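Local structure of galactose-binding lectin (2DVA) at residues D83-F88 / F206-S211; E121-S126 / T135-I140. The protein binds galactose and galactose-containing sugars as a homotetrameric legume lectin that carries calcium and manganese beside its sugar site. All blocks are in the same frame, centred on the assembly; numbering follows the deposited sequence.

Contact 1 (D83-F88 / F206-S211); sequences DGIIFF and FSASGS. With GAL (beta-D-galactopyranose), chain E; MGC (methyl 2-acetamido-2-deoxy-alpha-D-galactopyranoside), chain B.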
loop_
_atom_site.group_PDB
_atom_site.type_symbol
_atom_site.label_atom_id
_atom_site.label_comp_id
_atom_site.label_asym_id
_atom_site.label_seq_id
_atom_site.Cartn_x
_atom_site.Cartn_y
_atom_site.Cartn_z
ATOM N N ASP A 83 -32.693 6.001 10.606
ATOM C CA ASP A 83 -32.904 6.986 9.543
ATOM C C ASP A 83 -31.909 6.905 8.379
ATOM O O ASP A 83 -32.171 7.423 7.294
ATOM C CB ASP A 83 -32.855 8.392 10.137
ATOM C CG ASP A 83 -34.185 8.827 10.700
ATOM O OD1 ASP A 83 -34.996 9.390 9.936
ATOM O OD2 ASP A 83 -34.423 8.593 11.902
ATOM N N GLY A 84 -30.764 6.271 8.609
ATOM C CA GLY A 84 -29.777 6.160 7.552
ATOM C C GLY A 84 -28.365 6.463 8.011
ATOM O O GLY A 84 -28.128 6.782 9.173
ATOM N N ILE A 85 -27.428 6.375 7.077
ATOM C CA ILE A 85 -26.023 6.606 7.358
ATOM C C ILE A 85 -25.457 7.712 6.468
ATOM O O ILE A 85 -25.821 7.827 5.297
ATOM C CB ILE A 85 -25.200 5.329 7.079
ATOM C CG1 ILE A 85 -25.742 4.158 7.903
ATOM C CG2 ILE A 85 -23.726 5.587 7.362
ATOM C CD1 ILE A 85 -24.939 2.882 7.754
ATOM N N ILE A 86 -24.569 8.529 7.022
ATOM C CA ILE A 86 -23.950 9.564 6.217
ATOM C C ILE A 86 -22.438 9.575 6.370
ATOM O O ILE A 86 -21.908 9.532 7.481
ATOM C CB ILE A 86 -24.500 10.984 6.524
ATOM C CG1 ILE A 86 -23.825 11.989 5.577
ATOM C CG2 ILE A 86 -24.258 11.360 7.976
ATOM C CD1 ILE A 86 -24.399 13.385 5.611
ATOM N N PHE A 87 -21.756 9.578 5.230
ATOM C CA PHE A 87 -20.300 9.648 5.185
ATOM C C PHE A 87 -20.071 11.153 5.111
ATOM O O PHE A 87 -20.491 11.795 4.151
ATOM C CB PHE A 87 -19.774 8.963 3.912
ATOM C CG PHE A 87 -18.332 9.275 3.598
ATOM C CD1 PHE A 87 -17.319 8.962 4.502
ATOM C CD2 PHE A 87 -17.988 9.894 2.400
ATOM C CE1 PHE A 87 -15.985 9.263 4.216
ATOM C CE2 PHE A 87 -16.658 10.198 2.107
ATOM C CZ PHE A 87 -15.656 9.882 3.018
ATOM N N PHE A 88 -19.420 11.727 6.115
ATOM C CA PHE A 88 -19.219 13.172 6.097
ATOM C C PHE A 88 -17.801 13.664 6.323
ATOM O O PHE A 88 -16.912 12.913 6.731
ATOM C CB PHE A 88 -20.157 13.853 7.104
ATOM C CG PHE A 88 -19.844 13.551 8.552
ATOM C CD1 PHE A 88 -19.937 12.256 9.052
ATOM C CD2 PHE A 88 -19.471 14.575 9.421
ATOM C CE1 PHE A 88 -19.663 11.982 10.399
ATOM C CE2 PHE A 88 -19.194 14.316 10.765
ATOM C CZ PHE A 88 -19.291 13.014 11.255
ATOM N N PHE A 206 -18.301 8.653 9.768
ATOM C CA PHE A 206 -19.657 8.209 9.478
ATOM C C PHE A 206 -20.568 8.558 10.640
ATOM O O PHE A 206 -20.142 8.545 11.792
ATOM C CB PHE A 206 -19.673 6.698 9.255
ATOM C CG PHE A 206 -18.868 6.262 8.074
ATOM C CD1 PHE A 206 -19.426 6.264 6.803
ATOM C CD2 PHE A 206 -17.534 5.895 8.224
ATOM C CE1 PHE A 206 -18.668 5.911 5.696
ATOM C CE2 PHE A 206 -16.765 5.539 7.120
ATOM C CZ PHE A 206 -17.333 5.548 5.853
ATOM N N SER A 207 -21.823 8.871 10.331
ATOM C CA SER A 207 -22.806 9.204 11.354
ATOM C C SER A 207 -24.138 8.548 11.005
ATOM O O SER A 207 -24.465 8.390 9.832
ATOM C CB SER A 207 -22.993 10.720 11.451
ATOM O OG SER A 207 -23.930 11.057 12.465
ATOM N N ALA A 208 -24.888 8.157 12.031
ATOM C CA ALA A 208 -26.199 7.533 11.858
ATOM C C ALA A 208 -27.066 7.922 13.054
ATOM O O ALA A 208 -26.550 8.246 14.128
ATOM C CB ALA A 208 -26.067 6.016 11.771
ATOM N N SER A 209 -28.381 7.885 12.874
ATOM C CA SER A 209 -29.285 8.269 13.948
ATOM C C SER A 209 -30.659 7.634 13.794
ATOM O O SER A 209 -30.955 7.008 12.781
ATOM C CB SER A 209 -29.430 9.794 13.973
ATOM O OG SER A 209 -29.877 10.274 12.715
ATOM N N GLY A 210 -31.486 7.804 14.820
ATOM C CA GLY A 210 -32.835 7.269 14.809
ATOM C C GLY A 210 -33.711 8.196 15.631
ATOM O O GLY A 210 -33.225 9.198 16.163
ATOM N N SER A 211 -34.997 7.884 15.729
ATOM C CA SER A 211 -35.918 8.705 16.507
ATOM C C SER A 211 -36.612 7.811 17.530
ATOM O O SER A 211 -36.111 6.729 17.849
ATOM C CB SER A 211 -36.949 9.366 15.585
ATOM O OG SER A 211 -37.720 8.403 14.883
HETATM C C1 GAL E . -39.670 10.679 13.013
HETATM C C2 GAL E . -38.331 11.250 12.563
HETATM C C3 GAL E . -37.891 10.663 11.212
HETATM C C4 GAL E . -37.866 9.038 11.229
HETATM C C5 GAL E . -39.314 8.561 11.572
HETATM C C6 GAL E . -39.893 7.167 11.638
HETATM O O2 GAL E . -38.521 12.652 12.523
HETATM O O3 GAL E . -36.583 11.137 10.919
HETATM O O4 GAL E . -37.025 8.524 12.279
HETATM O O5 GAL E . -39.683 9.172 12.914
HETATM O O6 GAL E . -41.189 6.610 11.577
HETATM O O6 MGC B . -44.282 7.969 17.785
HETATM C C6 MGC B . -43.196 7.928 16.881
HETATM C C5 MGC B . -42.821 9.314 16.359
HETATM O O5 MGC B . -42.565 10.306 17.496
HETATM C C1 MGC B . -42.285 11.731 17.116
HETATM O O1 MGC B . -43.423 12.248 16.393
HETATM C CM MGC B . -44.752 12.645 17.125
HETATM C C2 MGC B . -41.011 11.741 16.262
HETATM N N2 MGC B . -40.837 13.117 15.965
HETATM C C7 MGC B . -39.637 13.779 15.908
HETATM O O7 MGC B . -38.617 13.421 16.533
HETATM C C8 MGC B . -39.569 15.020 15.035
HETATM C C3 MGC B . -41.178 10.808 15.042
HETATM O O3 MGC B . -39.965 10.805 14.393
HETATM C C4 MGC B . -41.520 9.300 15.424
HETATM O O4 MGC B . -40.358 8.759 16.107
#
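Two central strands of the seven-stranded sheet of the legume lectin fold pair antiparallel here and run out at the galactose site. I86 and S207 form a hydrogen-bonded pair: I86 N donates to S207 O at 2.8 Å and S207 N donates to I86 O. Nearer the sugar, D83 N donates to S209 O at 3.0 Å. On the sheet face that carries I85, F87, F206 and A208, the rings of F87 and F206 meet obliquely, planes at 39°, with CD1 of F87 against CE1 of F206 at 3.5 Å; F69 and W223 pack against F206 edge-to-face. F88 stands with CG between its backbone N and carbonyl carbon (chi1 68°), which swings the ring back to F206, its edge meeting the F206 carbonyl carbon in plane. S207 OG and S209 OG bond instead to the carbonyls of L106 and G103. At the sugar end a cis peptide precedes D83, whose carboxylate takes two galactose hydroxyls, O3 on OD1 and O4 on OD2, each at 2.6 Å. S211 OG, this lectin's own contribution from a loop that varies in the family, donates to the ring oxygen O5 of galactose at 2.9 Å. D80 and N127 also hydrogen-bond to the galactose. An aspartate after a cis peptide, here D83, together with an asparagine, N127, is the hallmark of the legume lectin monosaccharide site.

Contact 2 (E121-S126 / T135-I140); sequences EFDTYS and TDHVGI. With MN (manganese (II) ion), chain J; CA (calcium ion), chain I; GAL (beta-D-galactopyranose), chain E.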
loop_
_atom_site.group_PDB
_atom_site.type_symbol
_atom_site.label_atom_id
_atom_site.label_comp_id
_atom_site.label_asym_id
_atom_site.label_seq_id
_atom_site.Cartn_x
_atom_site.Cartn_y
_atom_site.Cartn_z
ATOM N N GLU A 121 -25.089 10.979 1.884
ATOM C CA GLU A 121 -26.046 10.275 2.717
ATOM C C GLU A 121 -26.730 9.109 2.019
ATOM O O GLU A 121 -26.874 9.086 0.794
ATOM C CB GLU A 121 -27.104 11.253 3.239
ATOM C CG GLU A 121 -27.868 11.951 2.134
ATOM C CD GLU A 121 -29.140 12.599 2.623
ATOM O OE1 GLU A 121 -29.067 13.555 3.423
ATOM O OE2 GLU A 121 -30.218 12.144 2.203
ATOM N N PHE A 122 -27.131 8.139 2.837
ATOM C CA PHE A 122 -27.825 6.933 2.409
ATOM C C PHE A 122 -29.050 6.974 3.303
ATOM O O PHE A 122 -29.097 6.379 4.379
ATOM C CB PHE A 122 -26.945 5.718 2.689
ATOM C CG PHE A 122 -25.636 5.771 1.968
ATOM C CD1 PHE A 122 -25.530 5.310 0.657
ATOM C CD2 PHE A 122 -24.528 6.370 2.562
ATOM C CE1 PHE A 122 -24.344 5.448 -0.054
ATOM C CE2 PHE A 122 -23.331 6.516 1.858
ATOM C CZ PHE A 122 -23.239 6.055 0.549
ATOM N N ASP A 123 -30.027 7.725 2.819
ATOM C CA ASP A 123 -31.274 8.007 3.502
ATOM C C ASP A 123 -32.381 6.973 3.338
ATOM O O ASP A 123 -32.782 6.678 2.217
ATOM C CB ASP A 123 -31.771 9.346 2.993
ATOM C CG ASP A 123 -32.542 10.084 4.014
ATOM O OD1 ASP A 123 -33.190 9.416 4.843
ATOM O OD2 ASP A 123 -32.507 11.327 3.989
ATOM N N THR A 124 -32.907 6.461 4.454
ATOM C CA THR A 124 -33.966 5.450 4.401
ATOM C C THR A 124 -35.334 5.892 4.919
ATOM O O THR A 124 -36.189 5.052 5.198
ATOM C CB THR A 124 -33.576 4.186 5.181
ATOM O OG1 THR A 124 -33.574 4.478 6.584
ATOM C CG2 THR A 124 -32.195 3.702 4.761
ATOM N N TYR A 125 -35.545 7.197 5.067
ATOM C CA TYR A 125 -36.837 7.703 5.529
ATOM C C TYR A 125 -37.087 9.068 4.911
ATOM O O TYR A 125 -36.197 9.900 4.876
ATOM C CB TYR A 125 -36.883 7.800 7.059
ATOM C CG TYR A 125 -38.184 8.387 7.559
ATOM C CD1 TYR A 125 -38.346 9.767 7.676
ATOM C CD2 TYR A 125 -39.285 7.567 7.832
ATOM C CE1 TYR A 125 -39.562 10.323 8.041
ATOM C CE2 TYR A 125 -40.521 8.116 8.200
ATOM C CZ TYR A 125 -40.648 9.498 8.301
ATOM O OH TYR A 125 -41.856 10.061 8.652
ATOM N N SER A 126 -38.296 9.305 4.422
ATOM C CA SER A 126 -38.593 10.581 3.784
ATOM C C SER A 126 -39.048 11.705 4.717
ATOM O O SER A 126 -40.231 11.794 5.056
ATOM C CB SER A 126 -39.645 10.375 2.694
ATOM O OG SER A 126 -39.788 11.542 1.906
ATOM N N THR A 135 -38.760 8.321 -1.859
ATOM C CA THR A 135 -38.217 7.001 -1.529
ATOM C C THR A 135 -36.764 7.051 -1.082
ATOM O O THR A 135 -36.128 8.102 -1.151
ATOM C CB THR A 135 -38.271 6.053 -2.741
ATOM O OG1 THR A 135 -37.254 6.426 -3.682
ATOM C CG2 THR A 135 -39.635 6.129 -3.416
ATOM N N ASP A 136 -36.247 5.902 -0.642
ATOM C CA ASP A 136 -34.856 5.788 -0.207
ATOM C C ASP A 136 -33.984 6.479 -1.246
ATOM O O ASP A 136 -34.329 6.509 -2.431
ATOM C CB ASP A 136 -34.437 4.322 -0.097
ATOM C CG ASP A 136 -35.112 3.605 1.051
ATOM O OD1 ASP A 136 -35.795 4.272 1.852
ATOM O OD2 ASP A 136 -34.956 2.371 1.151
ATOM N N HIS A 137 -32.850 7.018 -0.816
ATOM C CA HIS A 137 -31.996 7.729 -1.751
ATOM C C HIS A 137 -30.586 7.992 -1.246
ATOM O O HIS A 137 -30.307 7.914 -0.050
ATOM C CB HIS A 137 -32.643 9.075 -2.085
ATOM C CG HIS A 137 -32.952 9.901 -0.873
ATOM N ND1 HIS A 137 -34.028 9.640 -0.049
ATOM C CD2 HIS A 137 -32.295 10.945 -0.315
ATOM C CE1 HIS A 137 -34.021 10.490 0.963
ATOM N NE2 HIS A 137 -32.981 11.292 0.825
ATOM N N VAL A 138 -29.702 8.299 -2.187
ATOM C CA VAL A 138 -28.330 8.655 -1.875
ATOM C C VAL A 138 -28.300 10.148 -2.207
ATOM O O VAL A 138 -28.786 10.570 -3.259
ATOM C CB VAL A 138 -27.303 7.909 -2.771
ATOM C CG1 VAL A 138 -25.877 8.376 -2.433
ATOM C CG2 VAL A 138 -27.411 6.410 -2.552
ATOM N N GLY A 139 -27.751 10.950 -1.305
ATOM C CA GLY A 139 -27.704 12.376 -1.551
ATOM C C GLY A 139 -26.355 12.988 -1.249
ATOM O O GLY A 139 -25.567 12.436 -0.480
ATOM N N ILE A 140 -26.077 14.121 -1.882
ATOM C CA ILE A 140 -24.831 14.833 -1.658
ATOM C C ILE A 140 -25.244 16.052 -0.854
ATOM O O ILE A 140 -26.025 16.875 -1.327
ATOM C CB ILE A 140 -24.188 15.285 -2.977
ATOM C CG1 ILE A 140 -23.821 14.057 -3.815
ATOM C CG2 ILE A 140 -22.962 16.155 -2.691
ATOM C CD1 ILE A 140 -22.916 13.081 -3.103
HETATM MN MN MN J . -32.257 12.837 2.471
HETATM CA CA CA I . -34.453 11.463 5.804
HETATM C C1 GAL E . -39.670 10.679 13.013
HETATM C C2 GAL E . -38.331 11.250 12.563
HETATM C C3 GAL E . -37.891 10.663 11.212
HETATM C C4 GAL E . -37.866 9.038 11.229
HETATM C C5 GAL E . -39.314 8.561 11.572
HETATM C C6 GAL E . -39.893 7.167 11.638
HETATM O O2 GAL E . -38.521 12.652 12.523
HETATM O O3 GAL E . -36.583 11.137 10.919
HETATM O O4 GAL E . -37.025 8.524 12.279
HETATM O O5 GAL E . -39.683 9.172 12.914
HETATM O O6 GAL E . -41.189 6.610 11.577
HETATM O O HOH W 1 -31.473 14.135 4.237
HETATM O O HOH W 2 -32.666 13.324 6.439
HETATM O O HOH W 3 -33.655 9.733 7.535
HETATM O O HOH W 4 -32.028 14.306 0.704
#
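OD2 of D123 is shared by two metals, manganese at 2.2 Å and calcium at 2.7 Å, while OD1 of the same carboxylate makes a second bond to calcium. Manganese also takes E121 OE2 and, from the neighbouring strand, H137 NE2 at 2.4 Å; two waters and D132 complete its shell. One of these waters donates to E121 OE1 at 2.6 Å, tying the non-coordinating oxygen into the site. The imidazole is fixed from its far side by ND1, which donates to T135 O at 2.8 Å, 16° out of the ring plane. CB of D123 lies over one face of that ring, offset toward its rim and 3.4 Å from the centroid, a CH-pi contact. With chi1 at 55°, the H137 side chain leans back over its own backbone, and the ring lies alongside D123. The strands that carry these ligands are antiparallel: E121 pairs with G139 and D123 with H137 through two backbone hydrogen bonds each. G139 has no side chain, and CG of E121 packs on its backbone. On the face of F122 and V138, the valine CG2 touches the phenylalanine CD1 at 3.9 Å, the two side chains pointing the same way. Past the strand, D123 OD1 accepts from Y125 N in an Asx turn, and Y125 O binds calcium, with N127 and D132 adding ligands. The tyrosine ring lays one face on galactose, C4 above its centre. Carboxylates of E121, D123 and D132 partly offset the charge of the two divalent cations, which probably keep them ionised. Calcium binds Y125 and N127, which both also meet galactose, consistent with the metal shaping the sugar-binding loop.

In the fold
The centres of the two contacts lie about 10 Å apart in the same seven-stranded antiparallel sheet, where strands 201-209, 84-91, 117-123 and 137-141 follow one another. Strands 84-91 and 117-123 are therefore the seam between them, with I85 O 2.8 Å from F122 N and D83 O 3.1 Å from T124 N, both probable hydrogen bonds. Along the chain, both strands of contact 2 fall between the two strands of contact 1. Galactose is met by residues just outside the strands, D83 and S211 of contact 1 with polar groups and Y125 of contact 2 with an aromatic face, so the sugar site is assembled at one end of the inner strands, next to the metals.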